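Local coordinates for conserved hypothetical membrane lipoprotein (PDB 3K63), which is of unknown function but is a membrane-associated lipoprotein of Ureaplasma parvum, represented here by its Lipoprotein_17 domain, at residues Gln31-Gln36 with Ser72-Gly77; Ile58-Phe63 with Leu81-Thr86. All blocks are in the same frame, centred on the assembly; numbering follows the deposited sequence.

Contact 1 of 2, residues Gln31-Gln36 with Ser72-Gly77; sequences QLLPSQ and SANKNG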
ATOM      1  N   GLN A  31      -3.902 -12.090  -3.838  1.00 54.01           N
ATOM      2  CA  GLN A  31      -5.206 -12.480  -4.378  1.00 53.74           C
ATOM      3  C   GLN A  31      -5.944 -11.196  -4.795  1.00 52.78           C
ATOM      4  O   GLN A  31      -7.095 -11.228  -5.249  1.00 51.58           O
ATOM      5  CB  GLN A  31      -6.029 -13.236  -3.324  1.00 51.82           C
ATOM      6  CG  GLN A  31      -5.476 -14.619  -2.980  1.00 55.69           C
ATOM      7  CD  GLN A  31      -6.134 -15.233  -1.743  1.00 68.88           C
ATOM      8  OE1 GLN A  31      -6.883 -14.563  -1.021  1.00 64.33           O
ATOM      9  NE2 GLN A  31      -5.848 -16.511  -1.487  1.00 74.21           N
ATOM     10  N   LEU A  32      -5.258 -10.060  -4.660  1.00 50.44           N
ATOM     11  CA  LEU A  32      -5.845  -8.761  -4.994  1.00 47.98           C
ATOM     12  C   LEU A  32      -5.111  -7.980  -6.063  1.00 44.51           C
ATOM     13  O   LEU A  32      -3.930  -7.681  -5.938  1.00 43.29           O
ATOM     14  CB  LEU A  32      -5.945  -7.891  -3.749  1.00 46.14           C
ATOM     15  CG  LEU A  32      -6.958  -8.314  -2.696  1.00 45.33           C
ATOM     16  CD1 LEU A  32      -6.694  -7.516  -1.446  1.00 45.79           C
ATOM     17  CD2 LEU A  32      -8.378  -8.098  -3.201  1.00 41.68           C
ATOM     18  N   LEU A  33      -5.828  -7.641  -7.122  1.00 41.87           N
ATOM     19  CA  LEU A  33      -5.238  -6.864  -8.198  1.00 45.02           C
ATOM     20  C   LEU A  33      -5.018  -5.434  -7.700  1.00 44.12           C
ATOM     21  O   LEU A  33      -5.801  -4.924  -6.893  1.00 41.21           O
ATOM     22  CB  LEU A  33      -6.180  -6.830  -9.395  1.00 47.40           C
ATOM     23  CG  LEU A  33      -6.313  -8.090 -10.253  1.00 49.67           C
ATOM     24  CD1 LEU A  33      -7.599  -8.014 -11.071  1.00 44.38           C
ATOM     25  CD2 LEU A  33      -5.081  -8.244 -11.160  1.00 43.22           C
ATOM     26  N   PRO A  34      -3.935  -4.784  -8.141  1.00 42.85           N
ATOM     27  CA  PRO A  34      -3.742  -3.418  -7.665  1.00 44.60           C
ATOM     28  C   PRO A  34      -4.988  -2.573  -7.885  1.00 44.38           C
ATOM     29  O   PRO A  34      -5.361  -1.790  -7.011  1.00 44.18           O
ATOM     30  CB  PRO A  34      -2.550  -2.938  -8.477  1.00 44.53           C
ATOM     31  CG  PRO A  34      -1.691  -4.179  -8.496  1.00 45.40           C
ATOM     32  CD  PRO A  34      -2.702  -5.304  -8.760  1.00 43.35           C
ATOM     33  N   SER A  35      -5.650  -2.751  -9.030  1.00 46.01           N
ATOM     34  CA  SER A  35      -6.847  -1.972  -9.348  1.00 39.87           C
ATOM     35  C   SER A  35      -7.971  -2.170  -8.340  1.00 40.97           C
ATOM     36  O   SER A  35      -8.680  -1.223  -8.024  1.00 43.10           O
ATOM     37  CB  SER A  35      -7.329  -2.279 -10.774  1.00 39.67           C
ATOM     38  OG  SER A  35      -7.683  -3.642 -10.932  1.00 45.05           O
ATOM     39  N   GLN A  36      -8.138  -3.386  -7.831  1.00 41.61           N
ATOM     40  CA  GLN A  36      -9.171  -3.653  -6.827  1.00 40.03           C
ATOM     41  C   GLN A  36      -8.896  -2.839  -5.553  1.00 38.33           C
ATOM     42  O   GLN A  36      -9.802  -2.240  -4.976  1.00 37.11           O
ATOM     43  CB  GLN A  36      -9.203  -5.144  -6.458  1.00 43.22           C
ATOM     44  CG  GLN A  36      -9.633  -6.087  -7.577  1.00 39.45           C
ATOM     45  CD  GLN A  36      -9.478  -7.534  -7.181  1.00 40.31           C
ATOM     46  OE1 GLN A  36      -8.377  -8.101  -7.235  1.00 44.34           O
ATOM     47  NE2 GLN A  36     -10.578  -8.136  -6.745  1.00 42.22           N
ATOM     48  N   SER A  72      -0.776  -0.984 -16.266  1.00 53.53           N
ATOM     49  CA  SER A  72       0.651  -1.064 -15.950  1.00 55.70           C
ATOM     50  C   SER A  72       0.875  -1.689 -14.572  1.00 54.29           C
ATOM     51  O   SER A  72       1.772  -2.511 -14.377  1.00 58.06           O
ATOM     52  CB  SER A  72       1.263   0.341 -15.989  1.00 58.16           C
ATOM     53  OG  SER A  72       2.673   0.295 -15.860  1.00 69.68           O
ATOM     54  N   ALA A  73       0.040  -1.289 -13.623  1.00 56.42           N
ATOM     55  CA  ALA A  73       0.122  -1.791 -12.264  1.00 52.42           C
ATOM     56  C   ALA A  73      -0.361  -3.238 -12.181  1.00 51.78           C
ATOM     57  O   ALA A  73       0.258  -4.066 -11.513  1.00 54.42           O
ATOM     58  CB  ALA A  73      -0.701  -0.901 -11.345  1.00 47.94           C
ATOM     59  N   ASN A  74      -1.464  -3.545 -12.856  1.00 48.05           N
ATOM     60  CA  ASN A  74      -1.999  -4.897 -12.828  1.00 50.04           C
ATOM     61  C   ASN A  74      -1.032  -5.912 -13.442  1.00 49.98           C
ATOM     62  O   ASN A  74      -1.028  -7.076 -13.058  1.00 48.93           O
ATOM     63  CB  ASN A  74      -3.362  -4.947 -13.537  1.00 50.74           C
ATOM     64  CG  ASN A  74      -4.498  -4.455 -12.652  1.00 49.11           C
ATOM     65  OD1 ASN A  74      -4.287  -4.099 -11.489  1.00 47.53           O
ATOM     66  ND2 ASN A  74      -5.706  -4.446 -13.195  1.00 49.40           N
ATOM     67  N   LYS A  75      -0.208  -5.470 -14.388  1.00 53.79           N
ATOM     68  CA  LYS A  75       0.764  -6.360 -15.026  1.00 57.32           C
ATOM     69  C   LYS A  75       1.896  -6.736 -14.072  1.00 56.74           C
ATOM     70  O   LYS A  75       2.339  -7.885 -14.058  1.00 58.29           O
ATOM     71  CB  LYS A  75       1.353  -5.714 -16.287  1.00 56.91           C
ATOM     72  CG  LYS A  75       0.487  -5.858 -17.537  1.00 60.08           C
ATOM     73  CD  LYS A  75       0.986  -4.970 -18.664  1.00 62.67           C
ATOM     74  CE  LYS A  75      -0.138  -4.667 -19.646  1.00 68.24           C
ATOM     75  NZ  LYS A  75       0.180  -3.527 -20.562  1.00 72.84           N
ATOM     76  N   ASN A  76       2.353  -5.770 -13.274  1.00 59.19           N
ATOM     77  CA  ASN A  76       3.442  -5.989 -12.312  1.00 54.19           C
ATOM     78  C   ASN A  76       2.943  -6.301 -10.897  1.00 55.49           C
ATOM     79  O   ASN A  76       3.747  -6.502  -9.994  1.00 53.98           O
ATOM     80  CB  ASN A  76       4.342  -4.750 -12.234  1.00 56.73           C
ATOM     81  CG  ASN A  76       4.837  -4.291 -13.591  1.00 63.52           C
ATOM     82  OD1 ASN A  76       4.933  -3.089 -13.853  1.00 62.05           O
ATOM     83  ND2 ASN A  76       5.167  -5.243 -14.459  1.00 70.33           N
ATOM     84  N   GLY A  77       1.628  -6.340 -10.700  1.00 51.63           N
ATOM     85  CA  GLY A  77       1.102  -6.612  -9.372  1.00 52.60           C
ATOM     86  C   GLY A  77       1.771  -5.682  -8.371  1.00 52.89           C
ATOM     87  O   GLY A  77       2.147  -6.081  -7.262  1.00 46.90           O
TER
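The side-chain amide of N74 meets S35 at its edge and L33 over one face. CD2 of L33 stands above that face, 4.1 Å from CG of N74. At the edge, S35 N donates to N74 OD1 at 3.1 Å. The donor lies in the carbonyl plane, on a lone pair, with a C=O...N angle of 142°. N74 ND2 gives a hydrogen to S35 OG at 3.1 Å, also within the amide plane. The two bonds hold the amide group against one residue and fix its rotation. The chi1 of N74 (-80°) sets CG anti to the carbonyl carbon, and the amide beyond it reaches S35 through the two bonds. Here the start of helix 34-40 meets the end of helix 70-76. L33 is the N-cap, so S35 N belongs to the first helical turn and finds its acceptor in N74. Q36 OE1 accepts a hydrogen bond from L33 N at 2.6 Å, across the first turn. The P34 ring fits against the end of the other helix. Its CG touches A73 O at 3.6 Å and G77 C at 3.8 Å. Its CD lies 3.4 Å from N74 OD1. G77 leaves the helix with positive phi, which favours glycine. S35 OG also bonds E112 OE1, and N74 ND2 also bonds G109 O.

Contact 2 of 2, residues Ile58-Phe63 with Leu81-Thr86; sequences IKIINF and LSLMLT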
ATOM      1  N   ILE A  58       2.327   4.662  11.400  1.00 48.91           N
ATOM      2  CA  ILE A  58       2.284   4.472   9.958  1.00 46.20           C
ATOM      3  C   ILE A  58       0.859   4.436   9.441  1.00 46.50           C
ATOM      4  O   ILE A  58       0.063   3.594   9.864  1.00 45.54           O
ATOM      5  CB  ILE A  58       2.893   3.141   9.550  1.00 47.62           C
ATOM      6  CG1 ILE A  58       4.375   3.056   9.925  1.00 47.76           C
ATOM      7  CG2 ILE A  58       2.691   2.955   8.064  1.00 45.32           C
ATOM      8  CD1 ILE A  58       4.989   1.669   9.620  1.00 46.60           C
ATOM      9  N   LYS A  59       0.553   5.328   8.504  1.00 47.84           N
ATOM     10  CA  LYS A  59      -0.769   5.381   7.879  1.00 40.28           C
ATOM     11  C   LYS A  59      -0.601   5.340   6.377  1.00 38.88           C
ATOM     12  O   LYS A  59       0.327   5.938   5.835  1.00 39.73           O
ATOM     13  CB  LYS A  59      -1.486   6.683   8.199  1.00 40.38           C
ATOM     14  CG  LYS A  59      -2.083   6.810   9.600  1.00 45.46           C
ATOM     15  CD  LYS A  59      -3.127   5.740   9.893  1.00 46.42           C
ATOM     16  CE  LYS A  59      -3.857   6.042  11.207  1.00 49.48           C
ATOM     17  NZ  LYS A  59      -2.948   6.189  12.385  1.00 53.20           N
ATOM     18  N   ILE A  60      -1.474   4.622   5.689  1.00 41.06           N
ATOM     19  CA  ILE A  60      -1.411   4.616   4.236  1.00 36.18           C
ATOM     20  C   ILE A  60      -2.533   5.597   3.903  1.00 34.05           C
ATOM     21  O   ILE A  60      -3.698   5.323   4.164  1.00 36.47           O
ATOM     22  CB  ILE A  60      -1.749   3.245   3.665  1.00 35.06           C
ATOM     23  CG1 ILE A  60      -0.603   2.278   3.969  1.00 36.40           C
ATOM     24  CG2 ILE A  60      -2.020   3.355   2.166  1.00 33.38           C
ATOM     25  CD1 ILE A  60      -0.925   0.795   3.668  1.00 42.63           C
ATOM     26  N   ILE A  61      -2.206   6.754   3.353  1.00 32.96           N
ATOM     27  CA  ILE A  61      -3.263   7.712   3.052  1.00 33.99           C
ATOM     28  C   ILE A  61      -3.801   7.587   1.613  1.00 33.02           C
ATOM     29  O   ILE A  61      -4.943   7.990   1.343  1.00 29.53           O
ATOM     30  CB  ILE A  61      -2.791   9.168   3.376  1.00 37.08           C
ATOM     31  CG1 ILE A  61      -1.677   9.611   2.427  1.00 37.40           C
ATOM     32  CG2 ILE A  61      -2.280   9.225   4.802  1.00 32.88           C
ATOM     33  CD1 ILE A  61      -1.176  11.060   2.715  1.00 30.88           C
ATOM     34  N   ASN A  62      -2.993   7.001   0.719  1.00 37.16           N
ATOM     35  CA  ASN A  62      -3.387   6.797  -0.687  1.00 38.33           C
ATOM     36  C   ASN A  62      -2.675   5.637  -1.348  1.00 33.44           C
ATOM     37  O   ASN A  62      -1.523   5.352  -1.037  1.00 36.06           O
ATOM     38  CB  ASN A  62      -3.102   8.025  -1.552  1.00 34.44           C
ATOM     39  CG  ASN A  62      -3.951   9.213  -1.175  1.00 36.01           C
ATOM     40  OD1 ASN A  62      -3.481  10.132  -0.503  1.00 40.73           O
ATOM     41  ND2 ASN A  62      -5.219   9.195  -1.583  1.00 33.62           N
ATOM     42  N   PHE A  63      -3.373   4.956  -2.243  1.00 33.03           N
ATOM     43  CA  PHE A  63      -2.784   3.878  -3.011  1.00 37.92           C
ATOM     44  C   PHE A  63      -2.745   4.476  -4.427  1.00 41.40           C
ATOM     45  O   PHE A  63      -3.745   5.006  -4.922  1.00 34.57           O
ATOM     46  CB  PHE A  63      -3.677   2.644  -2.989  1.00 35.88           C
ATOM     47  CG  PHE A  63      -3.553   1.813  -1.738  1.00 34.79           C
ATOM     48  CD1 PHE A  63      -2.438   1.016  -1.524  1.00 37.20           C
ATOM     49  CD2 PHE A  63      -4.560   1.819  -0.776  1.00 31.71           C
ATOM     50  CE1 PHE A  63      -2.335   0.238  -0.375  1.00 38.41           C
ATOM     51  CE2 PHE A  63      -4.459   1.049   0.365  1.00 32.05           C
ATOM     52  CZ  PHE A  63      -3.346   0.262   0.567  1.00 32.32           C
ATOM     53  N   LEU A  81       2.470   3.043  -2.415  1.00 50.67           N
ATOM     54  CA  LEU A  81       1.808   3.387  -1.163  1.00 44.61           C
ATOM     55  C   LEU A  81       2.219   4.765  -0.660  1.00 44.28           C
ATOM     56  O   LEU A  81       3.387   5.013  -0.350  1.00 44.57           O
ATOM     57  CB  LEU A  81       2.138   2.356  -0.091  1.00 44.16           C
ATOM     58  CG  LEU A  81       1.214   1.154   0.057  1.00 43.54           C
ATOM     59  CD1 LEU A  81       1.269   0.314  -1.197  1.00 43.17           C
ATOM     60  CD2 LEU A  81       1.634   0.337   1.291  1.00 42.21           C
ATOM     61  N   SER A  82       1.260   5.671  -0.577  1.00 42.66           N
ATOM     62  CA  SER A  82       1.553   7.006  -0.099  1.00 40.52           C
ATOM     63  C   SER A  82       1.372   6.914   1.416  1.00 42.27           C
ATOM     64  O   SER A  82       0.264   6.672   1.895  1.00 41.26           O
ATOM     65  CB  SER A  82       0.573   7.997  -0.716  1.00 35.52           C
ATOM     66  OG  SER A  82       0.889   9.330  -0.373  1.00 35.42           O
ATOM     67  N   LEU A  83       2.462   7.108   2.160  1.00 43.81           N
ATOM     68  CA  LEU A  83       2.446   6.999   3.613  1.00 38.29           C
ATOM     69  C   LEU A  83       2.563   8.276   4.405  1.00 43.43           C
ATOM     70  O   LEU A  83       3.152   9.263   3.955  1.00 45.40           O
ATOM     71  CB  LEU A  83       3.580   6.097   4.061  1.00 40.44           C
ATOM     72  CG  LEU A  83       3.715   4.741   3.386  1.00 44.41           C
ATOM     73  CD1 LEU A  83       5.095   4.161   3.699  1.00 47.19           C
ATOM     74  CD2 LEU A  83       2.603   3.832   3.872  1.00 44.25           C
HETATM   75  N   MSE A  84       1.985   8.254   5.599  1.00 43.69           N
HETATM   76  CA  MSE A  84       2.096   9.383   6.501  1.00 43.27           C
HETATM   77  C   MSE A  84       2.779   8.772   7.717  1.00 46.71           C
HETATM   78  O   MSE A  84       2.260   7.833   8.318  1.00 47.29           O
HETATM   79  CB  MSE A  84       0.735   9.930   6.897  1.00 40.37           C
HETATM   80  CG  MSE A  84       0.833  11.120   7.810  1.00 45.15           C
HETATM   81 SE   MSE A  84      -0.843  11.971   8.197  1.00 64.23          SE
HETATM   82  CE  MSE A  84      -1.632  10.493   9.178  1.00 52.18           C
ATOM     83  N   LEU A  85       3.957   9.279   8.055  1.00 50.11           N
ATOM     84  CA  LEU A  85       4.715   8.762   9.192  1.00 51.39           C
ATOM     85  C   LEU A  85       4.806   9.800  10.301  1.00 53.86           C
ATOM     86  O   LEU A  85       5.345  10.893  10.095  1.00 56.18           O
ATOM     87  CB  LEU A  85       6.121   8.363   8.731  1.00 46.45           C
ATOM     88  CG  LEU A  85       6.169   7.452   7.499  1.00 47.60           C
ATOM     89  CD1 LEU A  85       7.595   7.295   7.013  1.00 48.05           C
ATOM     90  CD2 LEU A  85       5.573   6.107   7.845  1.00 47.44           C
ATOM     91  N   THR A  86       4.269   9.471  11.473  1.00 51.34           N
ATOM     92  CA  THR A  86       4.329  10.407  12.591  1.00 56.11           C
ATOM     93  C   THR A  86       5.408  10.017  13.591  1.00 56.02           C
ATOM     94  O   THR A  86       5.461   8.884  14.063  1.00 57.00           O
ATOM     95  CB  THR A  86       2.999  10.493  13.331  1.00 54.00           C
ATOM     96  OG1 THR A  86       1.967  10.900  12.428  1.00 51.22           O
ATOM     97  CG2 THR A  86       3.089  11.505  14.451  1.00 51.16           C
TER
HETATM   98  O   HOH W   1      -0.728  11.448  -1.115  1.00 40.68           O
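I60 and L81 meet tightly on the buried face of an antiparallel strand pair, with I60 CD1 3.5 Å from L81 CD2. I60 CG1 also presses on L83 CD2 at 3.6 Å. I58 and L85 lie side by side further along. At the other end the F63 ring runs beside L81, its CE1 3.7 Å from L81 CG. I60 CG2 lies over one face of this ring, toward its rim. The other face of the sheet is more open to solvent, and a water takes part there. On it selenomethionine M84 bends at chi3 (66°), which sets CE beside K59 CG at 3.7 Å. K59 NZ forms a salt bridge with D57, just before the segment. The water links S82 OG, at 2.8 Å, to N62 OD1. N62 ND2 hydrogen-bonds Y41 OH. The backbones join K59 and M84 as a hydrogen-bonded pair. Beyond I60 and L83 the register shifts by one: I61 and N62 both face S82 in a classic beta bulge. I61 N donates to S82 O at 2.9 Å, while the bond from N62 N to the same oxygen is weak at 3.5 Å. S82 N returns a bond to N62 O. Strand 79-87 is the middle of a three-stranded sheet, with 56-64 on one side and 93-100 on the other. Strands 17-21 and 45-49 pack on the buried face through F17, F19, I45 and I47, and Y95 of strand 93-100 touches I61 and M84 on the opposite face.

Overall arrangement
The two contacts lie on opposite sides of the chain's centre, about 19 Å apart between centres. One run of chain ties them together: strand 56-64 leads into helix 70-76, and that helix leads into strand 79-87. Contact 1 uses the helix and contact 2 the strands before and after it. Contact 1 is small and fully buried. It joins two helix ends through the hydrogen bonds of one asparagine side chain, and a proline ring. Contact 2 is larger and only partly buried. Backbone bonds carry its register, aliphatic and aromatic groups fill its inner face, and polar or mixed side chains line its outer face. Both lie within the lipoprotein-associated domain.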